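GTP-binding protein (PDB 1WXQ) probably binds GTP and may hydrolyse nucleoside triphosphates, as an Obg-type P-loop GTPase that also carries a TGS domain. Local coordinates at residues K155-L159 and Q160-L164; I175-N178 and E179-W183; F356-H359 and T360-K364; T196-Q200 and D201-A205. All coordinates share one frame; numbering follows the deposited sequence.

Contact 1. Residues K155-L159 and Q160-L164; sequences KRIKL and QKIKL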
loop_
_atom_site.group_PDB
_atom_site.type_symbol
_atom_site.label_atom_id
_atom_site.label_comp_id
_atom_site.label_asym_id
_atom_site.label_seq_id
_atom_site.Cartn_x
_atom_site.Cartn_y
_atom_site.Cartn_z
ATOM N N LYS A 155 20.917 10.269 -26.046
ATOM C CA LYS A 155 21.977 11.121 -26.552
ATOM C C LYS A 155 21.822 12.576 -26.077
ATOM O O LYS A 155 22.732 13.387 -26.171
ATOM C CB LYS A 155 21.936 11.068 -28.075
ATOM C CG LYS A 155 22.048 9.637 -28.599
ATOM C CD LYS A 155 22.478 9.588 -30.061
ATOM C CE LYS A 155 21.284 9.575 -31.020
ATOM N NZ LYS A 155 21.577 8.692 -32.141
ATOM N N ARG A 156 20.620 12.920 -25.576
ATOM C CA ARG A 156 20.457 14.245 -24.981
ATOM C C ARG A 156 21.032 14.317 -23.559
ATOM O O ARG A 156 20.586 15.087 -22.719
ATOM C CB ARG A 156 18.964 14.577 -24.955
ATOM C CG ARG A 156 18.705 16.083 -24.932
ATOM C CD ARG A 156 18.120 16.546 -23.592
ATOM N NE ARG A 156 17.323 15.477 -22.981
ATOM C CZ ARG A 156 16.512 15.816 -21.963
ATOM N NH1 ARG A 156 16.448 17.072 -21.555
ATOM N NH2 ARG A 156 15.772 14.877 -21.366
ATOM N N ILE A 157 21.914 13.317 -23.335
ATOM C CA ILE A 157 22.276 13.027 -21.950
ATOM C C ILE A 157 23.670 12.405 -21.841
ATOM O O ILE A 157 24.278 12.338 -20.782
ATOM C CB ILE A 157 21.218 12.087 -21.370
ATOM C CG1 ILE A 157 19.883 12.829 -21.253
ATOM C CG2 ILE A 157 21.630 11.621 -19.959
ATOM C CD1 ILE A 157 18.815 11.877 -21.066
ATOM N N LYS A 158 24.152 11.895 -22.993
ATOM C CA LYS A 158 25.492 11.342 -23.072
ATOM C C LYS A 158 26.517 12.437 -23.337
ATOM O O LYS A 158 27.697 12.310 -23.048
ATOM C CB LYS A 158 25.516 10.315 -24.202
ATOM C CG LYS A 158 26.839 9.549 -24.262
ATOM C CD LYS A 158 27.177 9.084 -25.679
ATOM C CE LYS A 158 28.528 8.369 -25.754
ATOM N NZ LYS A 158 28.317 6.952 -26.048
ATOM N N LEU A 159 26.026 13.530 -23.949
ATOM C CA LEU A 159 26.896 14.670 -24.195
ATOM C C LEU A 159 26.550 15.831 -23.264
ATOM O O LEU A 159 27.406 16.560 -22.778
ATOM C CB LEU A 159 26.717 15.114 -25.643
ATOM C CG LEU A 159 27.574 16.322 -26.003
ATOM C CD1 LEU A 159 27.398 16.753 -27.461
ATOM C CD2 LEU A 159 27.235 17.545 -25.151
ATOM N N GLN A 160 25.231 16.021 -23.054
ATOM C CA GLN A 160 24.812 16.959 -22.021
ATOM C C GLN A 160 25.190 16.420 -20.640
ATOM O O GLN A 160 25.099 17.094 -19.626
ATOM C CB GLN A 160 23.296 17.153 -22.124
ATOM C CG GLN A 160 22.914 18.547 -22.631
ATOM C CD GLN A 160 21.411 18.711 -22.591
ATOM O OE1 GLN A 160 20.827 19.625 -23.153
ATOM N NE2 GLN A 160 20.783 17.773 -21.857
ATOM N N LYS A 161 25.583 15.130 -20.629
ATOM C CA LYS A 161 26.172 14.551 -19.424
ATOM C C LYS A 161 25.197 14.487 -18.243
ATOM O O LYS A 161 25.584 14.370 -17.087
ATOM C CB LYS A 161 27.376 15.409 -19.031
ATOM C CG LYS A 161 28.426 15.498 -20.143
ATOM C CD LYS A 161 29.243 14.212 -20.282
ATOM C CE LYS A 161 30.294 14.302 -21.393
ATOM N NZ LYS A 161 31.036 13.045 -21.472
ATOM N N ILE A 162 23.893 14.601 -18.550
ATOM C CA ILE A 162 22.906 14.554 -17.471
ATOM C C ILE A 162 23.065 13.302 -16.602
ATOM O O ILE A 162 23.683 12.321 -16.991
ATOM C CB ILE A 162 21.512 14.590 -18.100
ATOM C CG1 ILE A 162 21.147 16.022 -18.490
ATOM C CG2 ILE A 162 20.467 14.101 -17.077
ATOM C CD1 ILE A 162 19.819 16.098 -19.244
ATOM N N LYS A 163 22.498 13.426 -15.388
ATOM C CA LYS A 163 22.471 12.301 -14.479
ATOM C C LYS A 163 21.336 11.338 -14.852
ATOM O O LYS A 163 20.167 11.704 -14.860
ATOM C CB LYS A 163 22.338 12.927 -13.070
ATOM C CG LYS A 163 22.621 11.980 -11.900
ATOM C CD LYS A 163 24.128 11.892 -11.553
ATOM C CE LYS A 163 24.361 11.568 -10.076
ATOM N NZ LYS A 163 23.985 12.708 -9.216
ATOM N N LEU A 164 21.778 10.132 -15.263
ATOM C CA LEU A 164 20.856 9.182 -15.884
ATOM C C LEU A 164 19.652 8.855 -14.994
ATOM O O LEU A 164 18.501 9.018 -15.378
ATOM C CB LEU A 164 21.632 7.905 -16.200
ATOM C CG LEU A 164 20.751 6.835 -16.843
ATOM C CD1 LEU A 164 20.177 7.285 -18.189
ATOM C CD2 LEU A 164 21.501 5.531 -17.110
#
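First torsions of -67° in Ile-157 and -79° in Ile-162 set each CG1 branch beside its own backbone N, and the two branched side chains meet obliquely across the loop between helix 151-154 and helix 164-171. CG2 of Ile-157 lies 3.5 Å from CB of Ile-162, while CD1 of Ile-162 reaches to 3.8 Å from CG1 of Ile-157. The same CD1 methyl sits over one face of the Arg-156 guanidinium, toward its rim, the arginine chain being bent at chi2 and chi3. Beyond CG, Gln-160 is extended and runs past the arginine, with its NE2 3.4 Å from Arg-156 CD and the amide plane turned 60° from the guanidinium. Lys-161 folds back over the turn, its CE 3.7 Å from the carbonyl O of Lys-158, whereas the ammonium of Lys-158 leaves the turn for a salt bridge with Asp-194. Ala-167 of helix 164-171 touches both isoleucines. The turn is thus joined across its middle mainly by aliphatic packing around Ile-157 and Ile-162, with most of its long polar side chains at the exposed surface.

Contact 2. Residues I175-N178 and E179-W183; sequences IGVN and ENDVW
The N-terminus of helix 179-188 is organised here by an N-cap arrangement, with Asn-178 as the cap residue and Asp-181 at the third helical position. The backbone N of Asn-178 donates to OD2 of Asp-181 over 2.8 Å, with an N-H...O angle of 160°. This is the half of a capping box in which the helix side chain receives the N-H of the cap; the other half is missing, because the Asn-178 side chain makes no capping bond. Asp-181 reaches back because its chi1 of -58° brings CG beside its own backbone N, and the donor then meets OD2 from above the carboxylate plane, 36° out of it. CG of Asp-181 rests 3.4 Å from CB of Asn-178, whose amide stands nearly perpendicular to the carboxylate. The carbonyl O of Asn-178 starts the helical bonding by accepting from Val-182 N at 3.2 Å, and more weakly from Asp-181 N at 3.1 Å.

Beside the polar cap, Val-177 CG1 and Val-182 CG2 touch at 3.5 Å, the two side chains crossing at about a right angle. The pair flanks the first helical turn in the manner of a hydrophobic staple. Val-177 also packs on Ile-210 and Asn-214 of helix 200-214, while Val-182 rests on Glu-165 of helix 164-171, so the helix start is fitted between its neighbours. A carboxylate near the N-terminus, gripping a backbone N-H, would be expected to interact favourably with the helix dipole, and the buried valine pair adds an apolar clasp to that polar one.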
loop_
_atom_site.group_PDB
_atom_site.type_symbol
_atom_site.label_atom_id
_atom_site.label_comp_id
_atom_site.label_asym_id
_atom_site.label_seq_id
_atom_site.Cartn_x
_atom_site.Cartn_y
_atom_site.Cartn_z
ATOM N N ILE A 175 4.591 8.709 -12.457
ATOM C CA ILE A 175 4.048 7.492 -11.882
ATOM C C ILE A 175 4.416 7.322 -10.409
ATOM O O ILE A 175 3.896 6.445 -9.724
ATOM C CB ILE A 175 4.494 6.256 -12.700
ATOM C CG1 ILE A 175 3.965 6.372 -14.131
ATOM C CG2 ILE A 175 3.943 4.974 -12.085
ATOM C CD1 ILE A 175 4.744 7.326 -15.006
ATOM N N GLY A 176 5.305 8.176 -9.919
ATOM C CA GLY A 176 5.705 8.093 -8.524
ATOM C C GLY A 176 7.123 7.598 -8.309
ATOM O O GLY A 176 7.500 7.267 -7.189
ATOM N N VAL A 177 7.927 7.558 -9.365
ATOM C CA VAL A 177 9.306 7.077 -9.250
ATOM C C VAL A 177 10.312 8.123 -8.674
ATOM O O VAL A 177 10.294 9.265 -9.103
ATOM C CB VAL A 177 9.798 6.610 -10.646
ATOM C CG1 VAL A 177 11.253 6.200 -10.567
ATOM C CG2 VAL A 177 8.955 5.440 -11.164
ATOM N N ASN A 178 11.160 7.729 -7.708
ATOM C CA ASN A 178 12.208 8.426 -7.032
ATOM C C ASN A 178 13.425 8.343 -7.905
ATOM O O ASN A 178 13.682 7.343 -8.563
ATOM C CB ASN A 178 12.471 7.722 -5.699
ATOM C CG ASN A 178 12.056 8.625 -4.566
ATOM O OD1 ASN A 178 12.806 9.487 -4.114
ATOM N ND2 ASN A 178 10.815 8.413 -4.097
ATOM N N GLU A 179 14.350 9.262 -7.717
ATOM C CA GLU A 179 15.638 9.147 -8.312
ATOM C C GLU A 179 16.343 8.017 -7.567
ATOM O O GLU A 179 17.305 7.469 -8.082
ATOM C CB GLU A 179 16.435 10.424 -8.128
ATOM C CG GLU A 179 17.794 10.314 -8.783
ATOM C CD GLU A 179 18.620 11.578 -8.650
ATOM O OE1 GLU A 179 18.081 12.684 -8.916
ATOM O OE2 GLU A 179 19.812 11.459 -8.287
ATOM N N ASN A 180 15.895 7.684 -6.352
ATOM C CA ASN A 180 16.527 6.598 -5.598
ATOM C C ASN A 180 16.055 5.260 -6.135
ATOM O O ASN A 180 16.826 4.306 -6.179
ATOM C CB ASN A 180 16.206 6.683 -4.099
ATOM C CG ASN A 180 16.625 5.429 -3.339
ATOM O OD1 ASN A 180 15.791 4.730 -2.750
ATOM N ND2 ASN A 180 17.921 5.135 -3.351
ATOM N N ASP A 181 14.789 5.193 -6.546
ATOM C CA ASP A 181 14.240 3.944 -7.078
ATOM C C ASP A 181 14.992 3.620 -8.365
ATOM O O ASP A 181 15.355 2.470 -8.619
ATOM C CB ASP A 181 12.734 4.069 -7.377
ATOM C CG ASP A 181 11.911 4.450 -6.154
ATOM O OD1 ASP A 181 12.183 3.930 -5.054
ATOM O OD2 ASP A 181 10.974 5.265 -6.290
ATOM N N VAL A 182 15.229 4.654 -9.165
ATOM C CA VAL A 182 15.941 4.506 -10.423
ATOM C C VAL A 182 17.365 4.047 -10.153
ATOM O O VAL A 182 17.867 3.127 -10.799
ATOM C CB VAL A 182 16.000 5.838 -11.199
ATOM C CG1 VAL A 182 16.837 5.673 -12.433
ATOM C CG2 VAL A 182 14.593 6.307 -11.559
ATOM N N TRP A 183 18.018 4.682 -9.190
ATOM C CA TRP A 183 19.389 4.321 -8.861
ATOM C C TRP A 183 19.531 2.833 -8.513
ATOM O O TRP A 183 20.420 2.146 -9.004
ATOM C CB TRP A 183 19.897 5.173 -7.681
ATOM C CG TRP A 183 21.353 5.010 -7.483
ATOM C CD1 TRP A 183 22.345 5.699 -8.120
ATOM C CD2 TRP A 183 21.999 3.984 -6.728
ATOM N NE1 TRP A 183 23.574 5.155 -7.820
ATOM C CE2 TRP A 183 23.389 4.098 -6.966
ATOM C CE3 TRP A 183 21.539 2.969 -5.877
ATOM C CZ2 TRP A 183 24.323 3.238 -6.388
ATOM C CZ3 TRP A 183 22.470 2.111 -5.302
ATOM C CH2 TRP A 183 23.847 2.254 -5.562
#

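Contact 3. Residues F356-H359 and T360-K364; sequences FKVH and TDLGK
Phe-356 lays the face of its ring over Gly-363, with the glycine CA 3.6 Å from the ring centroid and only 8° off the ring normal, a well-centred CH-pi contact. A chi1 of -81° puts CG beside the phenylalanine's own backbone N and carries the ring forward from helix 351-358 onto the short helix 360-364. Around the same ring, CE1 comes within 3.4 Å of the carbonyl O of Thr-360, and CZ lies 4.0 Å from CD of Lys-364, whose chain, bent at chi2, brings this one methylene near.

Between the two helices the chain turns at His-359, the first residue beyond helix 351-358 and the N-cap residue of the second. Its carbonyl O accepts from Gly-363 N over 3.1 Å in a nearly linear bond. With CG anti to the backbone N (chi1 -165°), the imidazole lies alongside the Asp-361 side chain, both pointing the same way, the ring and carboxylate planes steeply inclined; NE2 and OD2 are 3.4 Å apart. Leu-362 extends its CD2 methyl to 3.7 Å from Val-358 CB, touching both valine methyls as well.

The two successive helices belong to the TGS domain, a ubiquitin-like unit, and Leu-362 O is tied to Ser-394 OG at the end of strand 388-394. The short helix thus meets the preceding one by a CH-pi and an aliphatic contact beside its one clear backbone bond to the turn; a carboxylate so near the imidazole might favour its protonated form.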
loop_
_atom_site.group_PDB
_atom_site.type_symbol
_atom_site.label_atom_id
_atom_site.label_comp_id
_atom_site.label_asym_id
_atom_site.label_seq_id
_atom_site.Cartn_x
_atom_site.Cartn_y
_atom_site.Cartn_z
ATOM N N PHE A 356 9.695 16.864 9.326
ATOM C CA PHE A 356 9.249 17.389 8.036
ATOM C C PHE A 356 7.801 17.059 7.716
ATOM O O PHE A 356 7.097 17.866 7.096
ATOM C CB PHE A 356 10.177 16.920 6.911
ATOM C CG PHE A 356 11.439 17.732 6.806
ATOM C CD1 PHE A 356 11.403 19.036 6.320
ATOM C CD2 PHE A 356 12.662 17.209 7.214
ATOM C CE1 PHE A 356 12.573 19.804 6.241
ATOM C CE2 PHE A 356 13.833 17.973 7.138
ATOM C CZ PHE A 356 13.783 19.271 6.651
ATOM N N LYS A 357 7.339 15.890 8.138
ATOM C CA LYS A 357 5.949 15.548 7.894
ATOM C C LYS A 357 5.068 16.622 8.518
ATOM O O LYS A 357 4.049 16.995 7.944
ATOM C CB LYS A 357 5.600 14.179 8.489
ATOM C CG LYS A 357 5.956 13.022 7.593
ATOM C CD LYS A 357 5.392 13.217 6.195
ATOM C CE LYS A 357 5.576 11.957 5.359
ATOM N NZ LYS A 357 4.902 10.789 6.012
ATOM N N VAL A 358 5.467 17.118 9.689
ATOM C CA VAL A 358 4.704 18.161 10.362
ATOM C C VAL A 358 4.886 19.472 9.591
ATOM O O VAL A 358 3.931 19.997 9.013
ATOM C CB VAL A 358 5.169 18.378 11.833
ATOM C CG1 VAL A 358 4.227 19.375 12.530
ATOM C CG2 VAL A 358 5.210 17.050 12.588
ATOM N N HIS A 359 6.107 20.001 9.563
ATOM C CA HIS A 359 6.340 21.254 8.852
ATOM C C HIS A 359 7.795 21.514 8.471
ATOM O O HIS A 359 8.710 21.169 9.215
ATOM C CB HIS A 359 5.820 22.420 9.692
ATOM C CG HIS A 359 5.669 23.697 8.927
ATOM N ND1 HIS A 359 4.893 23.795 7.791
ATOM C CD2 HIS A 359 6.161 24.939 9.157
ATOM C CE1 HIS A 359 4.909 25.044 7.356
ATOM N NE2 HIS A 359 5.671 25.758 8.167
ATOM N N THR A 360 7.984 22.138 7.308
ATOM C CA THR A 360 9.302 22.486 6.783
ATOM C C THR A 360 10.267 23.013 7.853
ATOM O O THR A 360 11.360 22.463 8.034
ATOM C CB THR A 360 9.199 23.578 5.662
ATOM O OG1 THR A 360 8.678 23.003 4.461
ATOM C CG2 THR A 360 10.567 24.177 5.358
ATOM N N ASP A 361 9.871 24.080 8.548
ATOM C CA ASP A 361 10.733 24.678 9.562
ATOM C C ASP A 361 11.080 23.733 10.698
ATOM O O ASP A 361 12.232 23.667 11.119
ATOM C CB ASP A 361 10.090 25.940 10.117
ATOM C CG ASP A 361 9.718 26.905 9.033
ATOM O OD1 ASP A 361 10.589 27.195 8.190
ATOM O OD2 ASP A 361 8.559 27.372 9.016
ATOM N N LEU A 362 10.091 23.004 11.200
ATOM C CA LEU A 362 10.362 22.058 12.270
ATOM C C LEU A 362 11.520 21.185 11.810
ATOM O O LEU A 362 12.475 20.959 12.548
ATOM C CB LEU A 362 9.141 21.179 12.551
ATOM C CG LEU A 362 8.987 20.611 13.971
ATOM C CD1 LEU A 362 8.819 21.777 14.946
ATOM C CD2 LEU A 362 7.772 19.672 14.062
ATOM N N GLY A 363 11.431 20.712 10.571
ATOM C CA GLY A 363 12.477 19.873 10.019
ATOM C C GLY A 363 13.791 20.617 9.872
ATOM O O GLY A 363 14.866 20.098 10.189
ATOM N N LYS A 364 13.711 21.847 9.390
ATOM C CA LYS A 364 14.914 22.638 9.207
ATOM C C LYS A 364 15.592 22.976 10.527
ATOM O O LYS A 364 16.786 22.730 10.695
ATOM C CB LYS A 364 14.589 23.915 8.436
ATOM C CG LYS A 364 14.280 23.660 6.974
ATOM C CD LYS A 364 15.432 22.915 6.303
ATOM C CE LYS A 364 15.297 22.924 4.797
ATOM N NZ LYS A 364 16.456 22.262 4.149
#

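Contact 4. Residues T196-Q200 and D201-A205; sequences TKWSQ and DDLLA
Trp-198 and Ser-199 keep extended backbone angles (psi 134° and 171°) before the chain winds into helix 200-214 at Gln-200, so that Ser-199, as N-cap, faces Asp-202 in a capping box. The serine chi1 of 80° sets OG between the backbone N and the carbonyl carbon, where it accepts from Asp-202 N at 3.2 Å. In return the Asp-202 carboxylate folds back and OD2 takes the N-H of Ser-199; that bond is modelled very short, so its exact length is doubtful. Ser-199 OG also donates weakly to the same OD2 at 2.9 Å. The regular helical bonds begin with Leu-203 N to Ser-199 O and Leu-204 N to Gln-200 O, both 3.0 Å.

Flanking the box, Trp-198 and Leu-203 close the first turn as a hydrophobic staple. The tryptophan is buried against Leu-164 and Ile-168 of helix 164-171, its NE1 hydrogen-bonded to Pro-192 O, while Leu-203 rests on Tyr-143 and Leu-146 of helix 127-147. Gln-200 bends at chi2 and lies obliquely past the leucine; its OE1, 3.7 Å from Leu-203 CD1, is hydrogen-bonded to Tyr-143 OH and Ser-147 OG. Leucine and indole cross at about a right angle, with the Leu-203 CD2 methyl meeting the ring at its edge, 3.8 Å from Trp-198 CE3.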
loop_
_atom_site.group_PDB
_atom_site.type_symbol
_atom_site.label_atom_id
_atom_site.label_comp_id
_atom_site.label_asym_id
_atom_site.label_seq_id
_atom_site.Cartn_x
_atom_site.Cartn_y
_atom_site.Cartn_z
ATOM N N THR A 196 22.797 5.311 -24.026
ATOM C CA THR A 196 22.979 4.828 -25.399
ATOM C C THR A 196 23.422 3.366 -25.455
ATOM O O THR A 196 23.315 2.718 -26.501
ATOM C CB THR A 196 24.033 5.660 -26.170
ATOM O OG1 THR A 196 25.345 5.383 -25.644
ATOM C CG2 THR A 196 23.725 7.154 -26.059
ATOM N N LYS A 197 23.937 2.856 -24.340
ATOM C CA LYS A 197 24.375 1.465 -24.272
ATOM C C LYS A 197 23.216 0.519 -23.898
ATOM O O LYS A 197 23.318 -0.689 -24.082
ATOM C CB LYS A 197 25.507 1.311 -23.248
ATOM C CG LYS A 197 26.813 1.925 -23.723
ATOM C CD LYS A 197 26.846 2.201 -25.217
ATOM C CE LYS A 197 27.901 3.255 -25.537
ATOM N NZ LYS A 197 29.275 2.690 -25.738
ATOM N N TRP A 198 22.127 1.076 -23.370
ATOM C CA TRP A 198 20.952 0.290 -22.974
ATOM C C TRP A 198 20.259 -0.384 -24.156
ATOM O O TRP A 198 20.019 0.258 -25.185
ATOM C CB TRP A 198 19.922 1.185 -22.263
ATOM C CG TRP A 198 20.285 1.547 -20.842
ATOM C CD1 TRP A 198 21.534 1.850 -20.367
ATOM C CD2 TRP A 198 19.389 1.681 -19.726
ATOM N NE1 TRP A 198 21.469 2.162 -19.034
ATOM C CE2 TRP A 198 20.168 2.069 -18.612
ATOM C CE3 TRP A 198 18.005 1.515 -19.559
ATOM C CZ2 TRP A 198 19.606 2.296 -17.343
ATOM C CZ3 TRP A 198 17.448 1.739 -18.302
ATOM C CH2 TRP A 198 18.251 2.126 -17.212
ATOM N N SER A 199 19.927 -1.670 -23.995
ATOM C CA SER A 199 19.236 -2.430 -25.031
ATOM C C SER A 199 17.745 -2.543 -24.687
ATOM O O SER A 199 17.331 -2.169 -23.600
ATOM C CB SER A 199 19.830 -3.834 -25.164
ATOM O OG SER A 199 19.345 -4.715 -24.159
ATOM N N GLN A 200 16.941 -3.048 -25.620
ATOM C CA GLN A 200 15.511 -3.197 -25.369
ATOM C C GLN A 200 15.303 -4.145 -24.209
ATOM O O GLN A 200 14.423 -3.937 -23.385
ATOM C CB GLN A 200 14.797 -3.719 -26.614
ATOM C CG GLN A 200 14.747 -2.688 -27.702
ATOM C CD GLN A 200 14.063 -1.410 -27.247
ATOM O OE1 GLN A 200 13.182 -1.442 -26.386
ATOM N NE2 GLN A 200 14.475 -0.275 -27.814
ATOM N N ASP A 201 16.133 -5.180 -24.147
ATOM C CA ASP A 201 16.045 -6.153 -23.070
ATOM C C ASP A 201 16.263 -5.450 -21.758
ATOM O O ASP A 201 15.606 -5.774 -20.761
ATOM C CB ASP A 201 17.088 -7.253 -23.244
ATOM C CG ASP A 201 16.723 -8.222 -24.352
ATOM O OD1 ASP A 201 15.895 -9.144 -24.121
ATOM O OD2 ASP A 201 17.260 -8.045 -25.465
ATOM N N ASP A 202 17.188 -4.491 -21.763
ATOM C CA ASP A 202 17.491 -3.708 -20.565
ATOM C C ASP A 202 16.282 -2.875 -20.164
ATOM O O ASP A 202 15.936 -2.774 -18.995
ATOM C CB ASP A 202 18.673 -2.766 -20.821
ATOM C CG ASP A 202 19.921 -3.504 -21.260
ATOM O OD1 ASP A 202 20.221 -4.552 -20.673
ATOM O OD2 ASP A 202 20.611 -3.029 -22.187
ATOM N N LEU A 203 15.633 -2.285 -21.151
ATOM C CA LEU A 203 14.479 -1.462 -20.888
ATOM C C LEU A 203 13.297 -2.221 -20.278
ATOM O O LEU A 203 12.755 -1.817 -19.239
ATOM C CB LEU A 203 14.070 -0.756 -22.169
ATOM C CG LEU A 203 14.955 0.433 -22.533
ATOM C CD1 LEU A 203 14.656 0.922 -23.948
ATOM C CD2 LEU A 203 14.704 1.527 -21.523
ATOM N N LEU A 204 12.899 -3.318 -20.908
ATOM C CA LEU A 204 11.779 -4.103 -20.399
ATOM C C LEU A 204 12.121 -4.624 -18.988
ATOM O O LEU A 204 11.305 -4.547 -18.051
ATOM C CB LEU A 204 11.490 -5.263 -21.351
ATOM C CG LEU A 204 10.413 -6.230 -20.894
ATOM C CD1 LEU A 204 9.184 -5.456 -20.503
ATOM C CD2 LEU A 204 10.093 -7.213 -22.022
ATOM N N ALA A 205 13.340 -5.133 -18.841
ATOM C CA ALA A 205 13.782 -5.652 -17.552
ATOM C C ALA A 205 13.792 -4.525 -16.526
ATOM O O ALA A 205 13.405 -4.710 -15.374
ATOM C CB ALA A 205 15.175 -6.249 -17.673
#

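Contacts 1, 2 and 4 share the helical part of the Obg-type G range, whereas contact 3 lies in the TGS domain, its centre about 34 Å from that of contact 1 and about 40 Å from that of contact 4. None is wholly buried: contacts 2 and 4 are partly so, contacts 1 and 3 lie at the surface. Contacts 2 and 4 start consecutive helices alike, with an aspartate accepting the cap N-H and an apolar staple, but the box is complete only in contact 4. Contact 3 instead relies on an aromatic face, and contact 1 on aliphatic packing. Contacts 1 and 4 touch directly, through Leu-164 on Trp-198 and Lys-155 on Thr-196.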